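Local coordinates for activated BY transcription factor SSRB (Salmonella enterica, PDB 2WNW), which belongs to glycosyl hydrolase family 30 and joins a TIM-barrel domain to a beta-sandwich domain, at residues A148-N153 against R164-D169. Numbering follows the deposited sequence.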
loop_
_atom_site.group_PDB
_atom_site.type_symbol
_atom_site.label_atom_id
_atom_site.label_comp_id
_atom_site.label_asym_id
_atom_site.label_seq_id
_atom_site.Cartn_x
_atom_site.Cartn_y
_atom_site.Cartn_z
ATOM N N ALA A 148 -23.732 30.203 -18.756
ATOM C CA ALA A 148 -25.066 29.944 -18.225
ATOM C C ALA A 148 -26.115 29.548 -19.264
ATOM O O ALA A 148 -26.826 28.559 -19.077
ATOM C CB ALA A 148 -25.561 31.156 -17.430
ATOM N N PHE A 149 -26.212 30.303 -20.356
ATOM C CA PHE A 149 -27.218 30.003 -21.371
ATOM C C PHE A 149 -27.047 28.658 -22.069
ATOM O O PHE A 149 -27.962 28.194 -22.747
ATOM C CB PHE A 149 -27.303 31.125 -22.420
ATOM C CG PHE A 149 -26.150 31.162 -23.386
ATOM C CD1 PHE A 149 -24.933 31.733 -23.025
ATOM C CD2 PHE A 149 -26.294 30.648 -24.674
ATOM C CE1 PHE A 149 -23.873 31.799 -23.934
ATOM C CE2 PHE A 149 -25.242 30.707 -25.590
ATOM C CZ PHE A 149 -24.030 31.285 -25.219
ATOM N N MET A 150 -25.887 28.028 -21.898
ATOM C CA MET A 150 -25.637 26.729 -22.518
ATOM C C MET A 150 -26.023 25.572 -21.597
ATOM O O MET A 150 -25.871 24.407 -21.964
ATOM C CB MET A 150 -24.158 26.587 -22.894
ATOM C CG MET A 150 -23.703 27.470 -24.042
ATOM S SD MET A 150 -22.092 26.943 -24.675
ATOM C CE MET A 150 -21.713 28.294 -25.770
ATOM N N LYS A 151 -26.534 25.897 -20.414
ATOM C CA LYS A 151 -26.903 24.880 -19.436
ATOM C C LYS A 151 -28.401 24.735 -19.192
ATOM O O LYS A 151 -29.185 25.653 -19.444
ATOM C CB LYS A 151 -26.194 25.175 -18.111
ATOM C CG LYS A 151 -24.687 25.352 -18.263
ATOM C CD LYS A 151 -24.032 25.811 -16.975
ATOM C CE LYS A 151 -24.159 24.770 -15.872
ATOM N NZ LYS A 151 -23.648 25.309 -14.583
ATOM N N THR A 152 -28.783 23.566 -18.688
ATOM C CA THR A 152 -30.178 23.257 -18.396
ATOM C C THR A 152 -30.761 24.119 -17.280
ATOM O O THR A 152 -31.982 24.291 -17.196
ATOM C CB THR A 152 -30.333 21.777 -17.992
ATOM O OG1 THR A 152 -29.450 21.488 -16.899
ATOM C CG2 THR A 152 -29.996 20.871 -19.160
ATOM N N ASN A 153 -29.894 24.663 -16.428
ATOM C CA ASN A 153 -30.345 25.493 -15.312
ATOM C C ASN A 153 -30.086 26.987 -15.512
ATOM O O ASN A 153 -30.353 27.792 -14.618
ATOM C CB ASN A 153 -29.678 25.022 -14.012
ATOM C CG ASN A 153 -28.181 25.268 -14.001
ATOM O OD1 ASN A 153 -27.532 25.236 -15.046
ATOM N ND2 ASN A 153 -27.624 25.505 -12.817
ATOM N N ARG A 164 -27.509 19.343 -24.649
ATOM C CA ARG A 164 -26.982 18.505 -25.717
ATOM C C ARG A 164 -26.731 19.277 -27.007
ATOM O O ARG A 164 -25.769 18.997 -27.720
ATOM C CB ARG A 164 -27.926 17.333 -25.997
ATOM C CG ARG A 164 -27.416 16.398 -27.085
ATOM C CD ARG A 164 -26.092 15.748 -26.688
ATOM N NE ARG A 164 -25.383 15.209 -27.847
ATOM C CZ ARG A 164 -24.291 14.455 -27.774
ATOM N NH1 ARG A 164 -23.774 14.143 -26.595
ATOM N NH2 ARG A 164 -23.714 14.016 -28.886
ATOM N N GLU A 165 -27.582 20.254 -27.304
ATOM C CA GLU A 165 -27.410 21.030 -28.525
ATOM C C GLU A 165 -26.293 22.068 -28.417
ATOM O O GLU A 165 -26.037 22.810 -29.367
ATOM C CB GLU A 165 -28.727 21.711 -28.929
ATOM C CG GLU A 165 -29.283 22.730 -27.943
ATOM C CD GLU A 165 -30.147 22.110 -26.851
ATOM O OE1 GLU A 165 -30.898 22.868 -26.200
ATOM O OE2 GLU A 165 -30.079 20.881 -26.637
ATOM N N CYS A 166 -25.623 22.113 -27.265
ATOM C CA CYS A 166 -24.528 23.060 -27.058
ATOM C C CYS A 166 -23.162 22.390 -26.929
ATOM O O CYS A 166 -22.173 23.054 -26.612
ATOM C CB CYS A 166 -24.783 23.914 -25.813
ATOM S SG CYS A 166 -26.204 25.019 -25.959
ATOM N N TYR A 167 -23.096 21.085 -27.172
ATOM C CA TYR A 167 -21.819 20.383 -27.069
ATOM C C TYR A 167 -20.802 20.953 -28.049
ATOM O O TYR A 167 -19.664 21.243 -27.677
ATOM C CB TYR A 167 -22.008 18.880 -27.308
ATOM C CG TYR A 167 -22.345 18.096 -26.053
ATOM C CD1 TYR A 167 -23.342 18.533 -25.179
ATOM C CD2 TYR A 167 -21.678 16.907 -25.749
ATOM C CE1 TYR A 167 -23.671 17.804 -24.032
ATOM C CE2 TYR A 167 -21.998 16.169 -24.608
ATOM C CZ TYR A 167 -22.995 16.619 -23.756
ATOM O OH TYR A 167 -23.330 15.880 -22.643
ATOM N N ALA A 168 -21.209 21.117 -29.304
ATOM C CA ALA A 168 -20.313 21.661 -30.317
ATOM C C ALA A 168 -19.886 23.084 -29.967
ATOM O O ALA A 168 -18.708 23.440 -30.084
ATOM C CB ALA A 168 -20.992 21.638 -31.681
ATOM N N ASP A 169 -20.842 23.901 -29.534
ATOM C CA ASP A 169 -20.544 25.286 -29.188
ATOM C C ASP A 169 -19.583 25.419 -28.008
ATOM O O ASP A 169 -18.712 26.289 -28.010
ATOM C CB ASP A 169 -21.838 26.053 -28.888
ATOM C CG ASP A 169 -22.754 26.155 -30.099
ATOM O OD1 ASP A 169 -22.255 26.473 -31.197
ATOM O OD2 ASP A 169 -23.972 25.930 -29.949
#
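K151 NZ, next in sequence to the M150 that meets C166 and D169, is hydrogen-bonded to the backbone oxygens of D155, G159 and S205 and to S145 OG; a lysine suits this place because its ammonium can serve several oxygens, and with four around three N-H at least one N-H is probably shared. K151 N also bonds to A148 O at 3.0 Å, closing the 3-10 turn 148-150 that carries M150. From this turn the methionine's extended chain (chi2 -166°) carries its methyl out to the helix. There M150 CE lies 3.8 Å from D169 CB, while the carboxylate lies farther from the methyl, separating the aspartate's apolar and polar parts. C166, at the N-cap position of helix 167-183, points its small side chain toward the loop, and C166 SG lies 3.9 Å from M150 CA. In the TIM barrel this joins the loop after strand 138-143 to the start of the helix that follows it. L109 of helix 106-110 touches both M150 and D169, and the backbones of M150 and R163 are hydrogen-bonded. Unbranched, M150 can lay CG both against C166 SG, at 4.0 Å, and over one face of the F149 ring, offset toward its rim.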